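Local coordinates for V-type ATP synthase alpha chain (Nanoarchaeum equitans Kin4-M, PDB 5BN3), which belongs to the alpha/beta family of rotary ATPase subunits, as subunit A (the alpha chain) of a V/A-type complex, and binds ADP through its P-loop nucleotide-binding domain, at residues F448-V462 and Y477-L489. Numbering follows the deposited sequence.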
loop_
_atom_site.group_PDB
_atom_site.type_symbol
_atom_site.label_atom_id
_atom_site.label_comp_id
_atom_site.label_asym_id
_atom_site.label_seq_id
_atom_site.Cartn_x
_atom_site.Cartn_y
_atom_site.Cartn_z
ATOM N N PHE A 448 -2.936 11.462 -38.253
ATOM C CA PHE A 448 -3.276 12.166 -37.020
ATOM C C PHE A 448 -2.659 11.471 -35.809
ATOM O O PHE A 448 -2.075 12.119 -34.944
ATOM C CB PHE A 448 -4.798 12.270 -36.853
ATOM C CG PHE A 448 -5.425 13.409 -37.619
ATOM C CD1 PHE A 448 -4.731 14.061 -38.630
ATOM C CD2 PHE A 448 -6.709 13.836 -37.311
ATOM C CE1 PHE A 448 -5.312 15.112 -39.325
ATOM C CE2 PHE A 448 -7.294 14.887 -38.004
ATOM C CZ PHE A 448 -6.593 15.524 -39.011
ATOM N N PHE A 449 -2.790 10.149 -35.756
ATOM C CA PHE A 449 -2.209 9.369 -34.668
ATOM C C PHE A 449 -0.690 9.504 -34.638
ATOM O O PHE A 449 -0.090 9.617 -33.571
ATOM C CB PHE A 449 -2.599 7.895 -34.801
ATOM C CG PHE A 449 -3.935 7.560 -34.194
ATOM C CD1 PHE A 449 -4.113 7.599 -32.818
ATOM C CD2 PHE A 449 -5.003 7.181 -34.994
ATOM C CE1 PHE A 449 -5.337 7.281 -32.251
ATOM C CE2 PHE A 449 -6.230 6.861 -34.433
ATOM C CZ PHE A 449 -6.396 6.912 -33.061
ATOM N N ALA A 450 -0.072 9.494 -35.816
ATOM C CA ALA A 450 1.381 9.605 -35.921
ATOM C C ALA A 450 1.894 10.954 -35.422
ATOM O O ALA A 450 2.930 11.025 -34.759
ATOM C CB ALA A 450 1.830 9.362 -37.356
ATOM N N ILE A 451 1.167 12.020 -35.745
ATOM C CA ILE A 451 1.549 13.370 -35.338
ATOM C C ILE A 451 1.371 13.586 -33.833
ATOM O O ILE A 451 2.246 14.146 -33.171
ATOM C CB ILE A 451 0.750 14.433 -36.134
ATOM C CG1 ILE A 451 1.190 14.435 -37.602
ATOM C CG2 ILE A 451 0.924 15.814 -35.532
ATOM C CD1 ILE A 451 0.294 15.256 -38.508
ATOM N N LEU A 452 0.237 13.138 -33.299
ATOM C CA LEU A 452 -0.042 13.253 -31.869
ATOM C C LEU A 452 0.972 12.468 -31.038
ATOM O O LEU A 452 1.373 12.904 -29.958
ATOM C CB LEU A 452 -1.465 12.777 -31.565
ATOM C CG LEU A 452 -2.589 13.626 -32.163
ATOM C CD1 LEU A 452 -3.933 12.924 -32.055
ATOM C CD2 LEU A 452 -2.645 14.975 -31.478
ATOM N N LYS A 453 1.385 11.312 -31.550
ATOM C CA LYS A 453 2.387 10.488 -30.881
ATOM C C LYS A 453 3.757 11.160 -30.916
ATOM O O LYS A 453 4.457 11.207 -29.906
ATOM C CB LYS A 453 2.458 9.100 -31.526
ATOM C CG LYS A 453 3.584 8.208 -31.005
ATOM C CD LYS A 453 3.439 7.909 -29.513
ATOM C CE LYS A 453 4.499 6.917 -29.043
ATOM N NZ LYS A 453 4.335 6.560 -27.606
ATOM N N ARG A 454 4.126 11.687 -32.080
ATOM C CA ARG A 454 5.415 12.354 -32.250
ATOM C C ARG A 454 5.499 13.608 -31.387
ATOM O O ARG A 454 6.530 13.875 -30.770
ATOM C CB ARG A 454 5.654 12.704 -33.722
ATOM C CG ARG A 454 7.065 13.200 -34.023
ATOM C CD ARG A 454 8.062 12.047 -34.072
ATOM N NE ARG A 454 9.452 12.500 -34.075
ATOM C CZ ARG A 454 10.249 12.458 -33.013
ATOM N NH1 ARG A 454 9.792 11.980 -31.863
ATOM N NH2 ARG A 454 11.500 12.887 -33.097
ATOM N N GLU A 455 4.412 14.373 -31.343
ATOM C CA GLU A 455 4.331 15.542 -30.471
ATOM C C GLU A 455 4.533 15.134 -29.016
ATOM O O GLU A 455 5.225 15.816 -28.260
ATOM C CB GLU A 455 2.980 16.249 -30.636
ATOM C CG GLU A 455 2.779 17.425 -29.683
ATOM C CD GLU A 455 1.409 18.070 -29.809
ATOM O OE1 GLU A 455 0.395 17.339 -29.797
ATOM O OE2 GLU A 455 1.347 19.315 -29.917
ATOM N N SER A 456 3.934 14.011 -28.633
ATOM C CA SER A 456 4.070 13.490 -27.280
ATOM C C SER A 456 5.522 13.145 -26.952
ATOM O O SER A 456 6.012 13.455 -25.866
ATOM C CB SER A 456 3.183 12.258 -27.103
ATOM O OG SER A 456 3.334 11.709 -25.809
ATOM N N GLU A 457 6.202 12.502 -27.899
ATOM C CA GLU A 457 7.612 12.156 -27.742
ATOM C C GLU A 457 8.475 13.400 -27.554
ATOM O O GLU A 457 9.494 13.359 -26.868
ATOM C CB GLU A 457 8.110 11.379 -28.966
ATOM C CG GLU A 457 7.454 10.022 -29.181
ATOM C CD GLU A 457 7.836 9.402 -30.514
ATOM O OE1 GLU A 457 8.599 10.037 -31.274
ATOM O OE2 GLU A 457 7.370 8.279 -30.805
ATOM N N LEU A 458 8.055 14.505 -28.166
ATOM C CA LEU A 458 8.853 15.730 -28.195
ATOM C C LEU A 458 8.700 16.613 -26.954
ATOM O O LEU A 458 9.596 17.394 -26.633
ATOM C CB LEU A 458 8.530 16.542 -29.455
ATOM C CG LEU A 458 9.009 15.973 -30.794
ATOM C CD1 LEU A 458 8.470 16.782 -31.962
ATOM C CD2 LEU A 458 10.520 15.947 -30.837
ATOM N N MET A 459 7.574 16.486 -26.257
ATOM C CA MET A 459 7.261 17.372 -25.134
ATOM C C MET A 459 8.125 17.129 -23.893
ATOM O O MET A 459 8.163 17.962 -22.985
ATOM C CB MET A 459 5.776 17.278 -24.771
ATOM C CG MET A 459 4.824 17.822 -25.832
ATOM S SD MET A 459 4.419 19.575 -25.662
ATOM C CE MET A 459 5.736 20.333 -26.610
ATOM N N ASP A 460 8.812 15.990 -23.858
ATOM C CA ASP A 460 9.727 15.671 -22.767
ATOM C C ASP A 460 11.087 16.304 -23.046
ATOM O O ASP A 460 11.786 16.745 -22.132
ATOM C CB ASP A 460 9.877 14.155 -22.634
ATOM C CG ASP A 460 8.586 13.412 -22.928
ATOM O OD1 ASP A 460 7.513 13.863 -22.472
ATOM O OD2 ASP A 460 8.647 12.373 -23.620
ATOM N N ILE A 461 11.451 16.333 -24.326
ATOM C CA ILE A 461 12.654 17.012 -24.791
ATOM C C ILE A 461 12.479 18.522 -24.632
ATOM O O ILE A 461 13.424 19.238 -24.296
ATOM C CB ILE A 461 12.930 16.695 -26.280
ATOM C CG1 ILE A 461 13.007 15.184 -26.511
ATOM C CG2 ILE A 461 14.204 17.371 -26.747
ATOM C CD1 ILE A 461 13.330 14.797 -27.950
ATOM N N VAL A 462 11.256 18.990 -24.870
ATOM C CA VAL A 462 10.902 20.401 -24.718
ATOM C C VAL A 462 11.249 20.925 -23.322
ATOM O O VAL A 462 11.621 22.089 -23.160
ATOM C CB VAL A 462 9.413 20.638 -25.072
ATOM C CG1 VAL A 462 8.857 21.870 -24.373
ATOM C CG2 VAL A 462 9.253 20.754 -26.580
ATOM N N TYR A 477 5.678 19.252 -35.869
ATOM C CA TYR A 477 4.808 18.301 -35.184
ATOM C C TYR A 477 4.054 18.966 -34.035
ATOM O O TYR A 477 2.910 18.615 -33.744
ATOM C CB TYR A 477 5.607 17.086 -34.698
ATOM C CG TYR A 477 6.047 16.179 -35.822
ATOM C CD1 TYR A 477 5.130 15.379 -36.487
ATOM C CD2 TYR A 477 7.374 16.125 -36.225
ATOM C CE1 TYR A 477 5.519 14.550 -37.519
ATOM C CE2 TYR A 477 7.774 15.296 -37.259
ATOM C CZ TYR A 477 6.840 14.511 -37.902
ATOM O OH TYR A 477 7.222 13.682 -38.931
ATOM N N LEU A 478 4.700 19.932 -33.389
ATOM C CA LEU A 478 4.053 20.722 -32.350
ATOM C C LEU A 478 3.018 21.645 -32.987
ATOM O O LEU A 478 1.982 21.942 -32.393
ATOM C CB LEU A 478 5.091 21.545 -31.584
ATOM C CG LEU A 478 6.329 20.785 -31.102
ATOM C CD1 LEU A 478 7.275 21.693 -30.328
ATOM C CD2 LEU A 478 5.925 19.591 -30.258
ATOM N N HIS A 479 3.311 22.087 -34.205
ATOM C CA HIS A 479 2.421 22.964 -34.954
ATOM C C HIS A 479 1.158 22.220 -35.379
ATOM O O HIS A 479 0.044 22.659 -35.095
ATOM C CB HIS A 479 3.143 23.510 -36.186
ATOM C CG HIS A 479 2.378 24.555 -36.925
ATOM N ND1 HIS A 479 1.986 25.748 -36.345
ATOM C CD2 HIS A 479 1.931 24.606 -38.204
ATOM C CE1 HIS A 479 1.333 26.474 -37.227
ATOM N NE2 HIS A 479 1.286 25.802 -38.369
ATOM N N MET A 480 1.343 21.095 -36.064
ATOM C CA MET A 480 0.225 20.285 -36.540
ATOM C C MET A 480 -0.540 19.636 -35.390
ATOM O O MET A 480 -1.762 19.480 -35.460
ATOM C CB MET A 480 0.715 19.199 -37.499
ATOM C CG MET A 480 1.359 19.726 -38.767
ATOM S SD MET A 480 0.285 20.849 -39.676
ATOM C CE MET A 480 -1.146 19.803 -39.935
ATOM N N GLY A 481 0.184 19.251 -34.343
ATOM C CA GLY A 481 -0.425 18.654 -33.168
ATOM C C GLY A 481 -1.394 19.613 -32.506
ATOM O O GLY A 481 -2.482 19.217 -32.090
ATOM N N ARG A 482 -0.995 20.880 -32.414
ATOM C CA ARG A 482 -1.852 21.920 -31.857
ATOM C C ARG A 482 -3.120 22.108 -32.691
ATOM O O ARG A 482 -4.209 22.303 -32.147
ATOM C CB ARG A 482 -1.087 23.245 -31.743
ATOM C CG ARG A 482 -1.949 24.423 -31.295
ATOM C CD ARG A 482 -1.156 25.720 -31.188
ATOM N NE ARG A 482 -2.001 26.846 -30.790
ATOM C CZ ARG A 482 -2.497 27.746 -31.634
ATOM N NH1 ARG A 482 -2.227 27.662 -32.930
ATOM N NH2 ARG A 482 -3.258 28.735 -31.183
ATOM N N ILE A 483 -2.969 22.043 -34.012
ATOM C CA ILE A 483 -4.094 22.193 -34.930
ATOM C C ILE A 483 -5.092 21.045 -34.782
ATOM O O ILE A 483 -6.305 21.261 -34.759
ATOM C CB ILE A 483 -3.613 22.266 -36.395
ATOM C CG1 ILE A 483 -2.726 23.496 -36.607
ATOM C CG2 ILE A 483 -4.792 22.316 -37.350
ATOM C CD1 ILE A 483 -2.191 23.620 -38.018
ATOM N N ILE A 484 -4.573 19.826 -34.685
ATOM C CA ILE A 484 -5.412 18.645 -34.516
ATOM C C ILE A 484 -6.133 18.680 -33.166
ATOM O O ILE A 484 -7.327 18.386 -33.086
ATOM C CB ILE A 484 -4.576 17.350 -34.651
ATOM C CG1 ILE A 484 -4.059 17.206 -36.087
ATOM C CG2 ILE A 484 -5.399 16.132 -34.264
ATOM C CD1 ILE A 484 -2.916 16.219 -36.242
ATOM N N ARG A 485 -5.409 19.050 -32.113
ATOM C CA ARG A 485 -5.991 19.127 -30.775
ATOM C C ARG A 485 -7.036 20.234 -30.650
ATOM O O ARG A 485 -8.150 19.987 -30.189
ATOM C CB ARG A 485 -4.895 19.304 -29.716
ATOM C CG ARG A 485 -4.097 18.035 -29.429
ATOM C CD ARG A 485 -3.074 18.236 -28.313
ATOM N NE ARG A 485 -1.924 19.034 -28.735
ATOM C CZ ARG A 485 -1.769 20.326 -28.465
ATOM N NH1 ARG A 485 -2.689 20.974 -27.765
ATOM N NH2 ARG A 485 -0.692 20.970 -28.889
ATOM N N GLU A 486 -6.684 21.447 -31.069
ATOM C CA GLU A 486 -7.567 22.602 -30.892
ATOM C C GLU A 486 -8.634 22.743 -31.976
ATOM O O GLU A 486 -9.659 23.388 -31.758
ATOM C CB GLU A 486 -6.751 23.901 -30.792
ATOM C CG GLU A 486 -5.881 24.008 -29.545
ATOM C CD GLU A 486 -5.131 25.329 -29.461
ATOM O OE1 GLU A 486 -5.283 26.166 -30.377
ATOM O OE2 GLU A 486 -4.389 25.532 -28.477
ATOM N N GLY A 487 -8.397 22.146 -33.140
ATOM C CA GLY A 487 -9.309 22.299 -34.261
ATOM C C GLY A 487 -10.133 21.073 -34.608
ATOM O O GLY A 487 -11.140 21.184 -35.306
ATOM N N PHE A 488 -9.717 19.906 -34.121
ATOM C CA PHE A 488 -10.400 18.661 -34.461
ATOM C C PHE A 488 -10.864 17.865 -33.237
ATOM O O PHE A 488 -12.042 17.528 -33.117
ATOM C CB PHE A 488 -9.501 17.792 -35.343
ATOM C CG PHE A 488 -10.165 16.545 -35.841
ATOM C CD1 PHE A 488 -11.101 16.606 -36.859
ATOM C CD2 PHE A 488 -9.848 15.310 -35.297
ATOM C CE1 PHE A 488 -11.716 15.459 -37.323
ATOM C CE2 PHE A 488 -10.459 14.159 -35.756
ATOM C CZ PHE A 488 -11.394 14.233 -36.770
ATOM N N LEU A 489 -9.932 17.557 -32.340
ATOM C CA LEU A 489 -10.239 16.738 -31.169
ATOM C C LEU A 489 -11.163 17.464 -30.193
ATOM O O LEU A 489 -12.152 16.895 -29.724
ATOM C CB LEU A 489 -8.953 16.299 -30.463
ATOM C CG LEU A 489 -8.020 15.419 -31.294
ATOM C CD1 LEU A 489 -6.780 15.030 -30.505
ATOM C CD2 LEU A 489 -8.757 14.184 -31.757
#
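Arg485 grips the carboxylate of Glu455 side-on, its NE donating to OE1 at 3.1 Å and its NH2 to OE2 at 2.8 Å. Both oxygens are approached on their syn sides and lie close to the guanidinium plane, whereas the carboxylate itself is tilted, with both nitrogens about 25° out of its plane. Glu455 reaches this position because CG stands anti to the backbone N (chi1 176°) and the chain stays extended, carrying the acid across Gly481, whose CA is 3.7 Å from OE1. Two paired bonds should fix the rotation of both groups. Beside the salt bridge, Ile451 fits as a knob among Tyr477, Met480, Gly481 and Ile484, and Leu452 fills the next hole, meeting Leu489 tip to tip. These contacts join helices 441-458 and 472-489, a helical pair of the C-terminal domain of V- and A-type subunits; the axes of segments 448-458 and 477-489 come within 8.7 Å, with a crossing angle of -121°. Toward the nucleotide-binding domain, Ile484 CG1 sits 4.0 Å from the Phe448 ring centroid, over one face, while the edge of that ring points at the face of Phe488 in a T-shaped stack. Near the other end, Arg454 CG lies over the Tyr477 ring, 3.6 Å from its centroid. Farther out, Ile513 and Met510 of helix 503-523 pack on Phe448 and Phe488, respectively, and Tyr419 touches Leu452, Arg485 and Leu489.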